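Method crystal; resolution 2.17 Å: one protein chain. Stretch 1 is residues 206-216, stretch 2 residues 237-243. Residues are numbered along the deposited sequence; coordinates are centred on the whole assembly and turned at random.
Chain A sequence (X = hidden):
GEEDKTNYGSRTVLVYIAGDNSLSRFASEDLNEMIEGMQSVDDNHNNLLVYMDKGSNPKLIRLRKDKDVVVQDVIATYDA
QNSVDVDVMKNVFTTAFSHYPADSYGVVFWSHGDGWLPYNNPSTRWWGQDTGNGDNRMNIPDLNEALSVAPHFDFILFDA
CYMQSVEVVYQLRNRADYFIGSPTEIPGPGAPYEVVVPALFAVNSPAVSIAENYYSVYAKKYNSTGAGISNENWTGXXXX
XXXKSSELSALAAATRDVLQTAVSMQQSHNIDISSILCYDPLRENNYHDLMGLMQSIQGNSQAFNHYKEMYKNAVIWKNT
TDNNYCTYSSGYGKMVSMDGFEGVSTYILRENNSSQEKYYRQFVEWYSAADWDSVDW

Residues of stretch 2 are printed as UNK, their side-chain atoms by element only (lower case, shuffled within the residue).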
ATOM      1  N   PRO A 206     -15.185  -4.376  -1.781  1.00 20.84           N
ATOM      2  CA  PRO A 206     -14.441  -3.873  -0.615  1.00 20.10           C
ATOM      3  C   PRO A 206     -13.290  -2.919  -0.952  1.00 21.12           C
ATOM      4  O   PRO A 206     -13.067  -1.981  -0.180  1.00 20.72           O
ATOM      5  CB  PRO A 206     -13.896  -5.154   0.043  1.00 21.34           C
ATOM      6  CG  PRO A 206     -14.126  -6.266  -0.956  1.00 19.95           C
ATOM      7  CD  PRO A 206     -15.303  -5.845  -1.761  1.00 20.67           C
ATOM      8  N   ALA A 207     -12.593  -3.126  -2.069  1.00 19.99           N
ATOM      9  CA  ALA A 207     -11.437  -2.283  -2.391  1.00 20.84           C
ATOM     10  C   ALA A 207     -11.882  -0.843  -2.612  1.00 18.73           C
ATOM     11  O   ALA A 207     -11.292   0.094  -2.080  1.00 19.71           O
ATOM     12  CB  ALA A 207     -10.696  -2.818  -3.619  1.00 19.30           C
ATOM     13  N   VAL A 208     -12.950  -0.676  -3.375  1.00 18.04           N
ATOM     14  CA  VAL A 208     -13.527   0.640  -3.603  1.00 17.76           C
ATOM     15  C   VAL A 208     -14.029   1.225  -2.285  1.00 17.66           C
ATOM     16  O   VAL A 208     -13.779   2.393  -1.986  1.00 16.44           O
ATOM     17  CB  VAL A 208     -14.683   0.582  -4.638  1.00 21.44           C
ATOM     18  CG1 VAL A 208     -15.381   1.930  -4.743  1.00 22.37           C
ATOM     19  CG2 VAL A 208     -14.152   0.159  -5.997  1.00 21.01           C
ATOM     20  N   SER A 209     -14.737   0.404  -1.501  1.00 19.07           N
ATOM     21  CA  SER A 209     -15.238   0.832  -0.194  1.00 18.63           C
ATOM     22  C   SER A 209     -14.117   1.318   0.715  1.00 15.16           C
ATOM     23  O   SER A 209     -14.262   2.327   1.410  1.00 13.94           O
ATOM     24  CB  SER A 209     -15.991  -0.300   0.515  1.00 17.64           C
ATOM     25  OG  SER A 209     -17.075  -0.759  -0.267  1.00 21.29           O
ATOM     26  N   ILE A 210     -13.015   0.572   0.731  1.00 14.58           N
ATOM     27  CA  ILE A 210     -11.872   0.920   1.570  1.00 16.61           C
ATOM     28  C   ILE A 210     -11.318   2.269   1.126  1.00 18.24           C
ATOM     29  O   ILE A 210     -11.068   3.155   1.958  1.00 20.24           O
ATOM     30  CB  ILE A 210     -10.776  -0.180   1.517  1.00 17.82           C
ATOM     31  CG1 ILE A 210     -11.267  -1.449   2.224  1.00 14.85           C
ATOM     32  CG2 ILE A 210      -9.445   0.326   2.148  1.00 11.20           C
ATOM     33  CD1 ILE A 210     -10.482  -2.729   1.875  1.00 13.26           C
ATOM     34  N   ALA A 211     -11.177   2.437  -0.192  1.00 19.44           N
ATOM     35  CA  ALA A 211     -10.614   3.653  -0.782  1.00 13.87           C
ATOM     36  C   ALA A 211     -11.456   4.884  -0.477  1.00 14.30           C
ATOM     37  O   ALA A 211     -10.939   5.907  -0.038  1.00 15.70           O
ATOM     38  CB  ALA A 211     -10.478   3.486  -2.273  1.00 11.25           C
ATOM     39  N   GLU A 212     -12.759   4.771  -0.718  1.00 15.80           N
ATOM     40  CA  GLU A 212     -13.679   5.877  -0.496  1.00 15.89           C
ATOM     41  C   GLU A 212     -13.662   6.317   0.952  1.00 15.76           C
ATOM     42  O   GLU A 212     -13.672   7.508   1.236  1.00 19.80           O
ATOM     43  CB  GLU A 212     -15.109   5.487  -0.910  1.00 19.01           C
ATOM     44  CG  GLU A 212     -15.362   5.481  -2.428  1.00 14.39           C
ATOM     45  CD  GLU A 212     -15.680   6.862  -3.005  1.00 19.30           C
ATOM     46  OE1 GLU A 212     -15.878   7.822  -2.232  1.00 18.63           O
ATOM     47  OE2 GLU A 212     -15.749   6.983  -4.253  1.00 22.94           O
ATOM     48  N   ASN A 213     -13.645   5.352   1.871  1.00 15.13           N
ATOM     49  CA  ASN A 213     -13.695   5.670   3.291  1.00 14.72           C
ATOM     50  C   ASN A 213     -12.353   6.214   3.768  1.00 12.73           C
ATOM     51  O   ASN A 213     -12.300   7.153   4.562  1.00 13.21           O
ATOM     52  CB  ASN A 213     -14.116   4.440   4.116  1.00 16.11           C
ATOM     53  CG  ASN A 213     -15.617   4.198   4.077  1.00 20.75           C
ATOM     54  OD1 ASN A 213     -16.365   4.747   4.878  1.00 23.01           O
ATOM     55  ND2 ASN A 213     -16.061   3.384   3.133  1.00 22.91           N
ATOM     56  N   TYR A 214     -11.269   5.631   3.277  1.00 13.35           N
ATOM     57  CA  TYR A 214      -9.953   6.166   3.583  1.00 16.85           C
ATOM     58  C   TYR A 214      -9.894   7.634   3.120  1.00 20.53           C
ATOM     59  O   TYR A 214      -9.686   8.533   3.932  1.00 23.74           O
ATOM     60  CB  TYR A 214      -8.867   5.339   2.901  1.00 17.32           C
ATOM     61  CG  TYR A 214      -7.471   5.595   3.410  1.00 18.67           C
ATOM     62  CD1 TYR A 214      -6.674   4.532   3.817  1.00 19.23           C
ATOM     63  CD2 TYR A 214      -6.959   6.894   3.526  1.00 20.51           C
ATOM     64  CE1 TYR A 214      -5.399   4.735   4.287  1.00 24.37           C
ATOM     65  CE2 TYR A 214      -5.676   7.120   4.014  1.00 18.56           C
ATOM     66  CZ  TYR A 214      -4.907   6.023   4.385  1.00 22.80           C
ATOM     67  OH  TYR A 214      -3.641   6.165   4.878  1.00 27.53           O
ATOM     68  N   TYR A 215     -10.074   7.866   1.822  1.00 20.57           N
ATOM     69  CA  TYR A 215      -9.990   9.213   1.272  1.00 17.55           C
ATOM     70  C   TYR A 215     -10.888  10.242   1.962  1.00 18.44           C
ATOM     71  O   TYR A 215     -10.468  11.368   2.217  1.00 16.72           O
ATOM     72  CB  TYR A 215     -10.327   9.180  -0.220  1.00 18.75           C
ATOM     73  CG  TYR A 215     -10.261  10.547  -0.857  1.00 20.20           C
ATOM     74  CD1 TYR A 215      -9.034  11.126  -1.162  1.00 22.47           C
ATOM     75  CD2 TYR A 215     -11.417  11.271  -1.136  1.00 22.95           C
ATOM     76  CE1 TYR A 215      -8.950  12.373  -1.730  1.00 20.68           C
ATOM     77  CE2 TYR A 215     -11.345  12.526  -1.721  1.00 24.93           C
ATOM     78  CZ  TYR A 215     -10.100  13.071  -2.007  1.00 23.03           C
ATOM     79  OH  TYR A 215     -10.000  14.322  -2.564  1.00 21.46           O
ATOM     80  N   SER A 216     -12.127   9.860   2.255  1.00 21.39           N
ATOM     81  CA  SER A 216     -13.121  10.826   2.692  1.00 24.19           C
ATOM     82  C   SER A 216     -12.782  11.525   4.013  1.00 24.67           C
ATOM     83  O   SER A 216     -13.125  12.691   4.206  1.00 27.41           O
ATOM     84  CB  SER A 216     -14.484  10.152   2.807  1.00 29.27           C
ATOM     85  OG  SER A 216     -15.490  11.112   3.066  1.00 34.38           O
ATOM     86  N   UNK A 237      -4.145  16.450   3.407  1.00 21.18           N
ATOM     87  CA  UNK A 237      -4.792  15.689   2.349  1.00 17.76           C
ATOM     88  C   UNK A 237      -4.205  14.305   2.113  1.00 16.38           C
ATOM     89  O   UNK A 237      -3.428  13.795   2.926  1.00 13.09           O
ATOM     90  N   UNK A 238      -4.596  13.686   1.003  1.00 18.32           N
ATOM     91  CA  UNK A 238      -4.167  12.329   0.660  1.00 16.74           C
ATOM     92  C   UNK A 238      -4.513  12.030  -0.793  1.00 13.52           C
ATOM     93  O   UNK A 238      -5.380  12.671  -1.372  1.00 15.40           O
ATOM     94  c   UNK A 238      -4.830  11.251   1.568  1.00 20.60           C
ATOM     95  c   UNK A 238      -4.030   9.958   1.541  1.00 21.39           C
ATOM     96  c   UNK A 238      -6.266  10.971   1.137  1.00 17.20           C
ATOM     97  N   UNK A 239      -3.829  11.054  -1.373  1.00 11.29           N
ATOM     98  CA  UNK A 239      -4.167  10.553  -2.693  1.00 16.00           C
ATOM     99  C   UNK A 239      -4.198   9.031  -2.686  1.00 18.75           C
ATOM    100  O   UNK A 239      -3.286   8.383  -2.161  1.00 20.18           O
ATOM    101  c   UNK A 239      -3.158  11.050  -3.722  1.00 20.24           C
ATOM    102  o   UNK A 239      -1.887  10.526  -3.422  1.00 24.07           O
ATOM    103  N   UNK A 240      -5.243   8.456  -3.270  1.00 17.30           N
ATOM    104  CA  UNK A 240      -5.453   7.008  -3.216  1.00 17.09           C
ATOM    105  C   UNK A 240      -5.958   6.519  -4.565  1.00 14.26           C
ATOM    106  O   UNK A 240      -6.680   7.234  -5.237  1.00 15.94           O
ATOM    107  c   UNK A 240      -6.771   5.112  -2.089  1.00 22.17           C
ATOM    108  c   UNK A 240      -6.480   6.617  -2.098  1.00 23.80           C
ATOM    109  c   UNK A 240      -5.988   7.052  -0.721  1.00 25.78           C
ATOM    110  c   UNK A 240      -4.850   6.197  -0.177  1.00 28.38           C
ATOM    111  N   UNK A 241      -5.564   5.312  -4.960  1.00 14.02           N
ATOM    112  CA  UNK A 241      -6.181   4.636  -6.098  1.00 16.29           C
ATOM    113  C   UNK A 241      -6.364   3.132  -5.846  1.00 11.89           C
ATOM    114  O   UNK A 241      -5.887   2.583  -4.848  1.00 12.17           O
ATOM    115  c   UNK A 241      -5.351   4.856  -7.375  1.00 19.25           C
ATOM    116  o   UNK A 241      -4.084   4.217  -7.290  1.00 21.62           O
ATOM    117  N   UNK A 242      -7.076   2.478  -6.762  1.00 13.12           N
ATOM    118  CA  UNK A 242      -7.331   1.044  -6.699  1.00 11.18           C
ATOM    119  C   UNK A 242      -6.974   0.417  -8.043  1.00 14.33           C
ATOM    120  O   UNK A 242      -7.526   0.800  -9.080  1.00 15.03           O
ATOM    121  c   UNK A 242      -8.822   0.719  -6.377  1.00 22.66           C
ATOM    122  c   UNK A 242      -9.198   1.184  -4.987  1.00 26.32           C
ATOM    123  c   UNK A 242      -9.095  -0.766  -6.526  1.00 19.17           C
ATOM    124  N   UNK A 243      -6.049  -0.536  -8.022  1.00 12.60           N
ATOM    125  CA  UNK A 243      -5.662  -1.258  -9.222  1.00 15.13           C
ATOM    126  C   UNK A 243      -6.265  -2.664  -9.231  1.00 19.11           C
ATOM    127  O   UNK A 243      -6.147  -3.389  -8.243  1.00 18.78           O
ATOM    128  c   UNK A 243      -4.150  -1.354  -9.326  1.00 18.86           C
ATOM    129  c   UNK A 243      -2.061   0.064  -9.495  1.00 17.23           C
ATOM    130  c   UNK A 243      -3.740  -2.324 -10.433  1.00 21.31           C
ATOM    131  c   UNK A 243      -3.560   0.042  -9.549  1.00 17.30           C
TER

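Position 237 has backbone atoms and no side-chain atoms. Its phi of 79° is positive, which by itself favours glycine. Nothing of the helix 206-216 lies near the place a CB would take. The residue is G237.

Position 238 carries three side-chain carbons: a CB that bears two more. The CA-to-CB bond points toward the helix, where the branches meet two tyrosine rings. A fork at CB ending in two single carbons is valine, V238. V238 CG1 lies 3.6 Å from Y215 CD1, and V238 CG2 lies 4.1 Å from Y214 CE2. The backbone takes part as well: V238 O sits 3.6 Å from Y215 CE1, at the edge of that ring and near its plane.

Position 239 has one carbon and then one oxygen. Its CA-to-CB bond points away from the helix, and the side chain makes no contact with it. This is serine, S239; its OG is hydrogen-bonded elsewhere in the structure.

Position 240 has four carbons, forked at the first, with one arm two carbons long. Its CA-to-CB bond points toward the helix, and the side chain touches A211 and Y214. The fork at CB and the unequal arms identify isoleucine, I240. The short arm, I240 CG2, is 4.1 Å from A211 CB. The long arm ends in I240 CD1, which lies over one face of the Y214 ring, 4.3 Å from Y214 CD2.

Position 241 again shows one carbon and one oxygen. Its CA-to-CB bond points away from the helix. It is S241, and its OG also finds a hydrogen bond elsewhere in the structure.

Position 242 has three carbons, forked at CB. Its CA-to-CB bond points toward the helix, and the side chain touches A207 and A211. It is V242. V242 CG1 is 3.9 Å from A207 CB. V242 CG2 is 3.8 Å from A211 CB and 3.7 Å from A207 O.

Position 243 has four carbons, forked at the first, one arm of two, out of reach of the helix. It is I243.

The contact is apolar packing, with no hydrogen bond across it. The strand 239-243 runs almost antiparallel to the helix, at 177°. Strand alternation turns the CA-to-CB bonds of I240 and V242 toward the helix and those of S239 and S241 away; V238, just before the strand, continues the apolar side. The helix answers at four-residue steps, with A207 nearest V242, A211 nearest I240 and Y215 nearest V238 by CA. The small methyls of A207 and A211 meet branched side chains. Y214 and Y215 both pack against V238, and Y214 also takes I240 over one face of its ring.

Stretch 2, residues 237-243: GVSISVI
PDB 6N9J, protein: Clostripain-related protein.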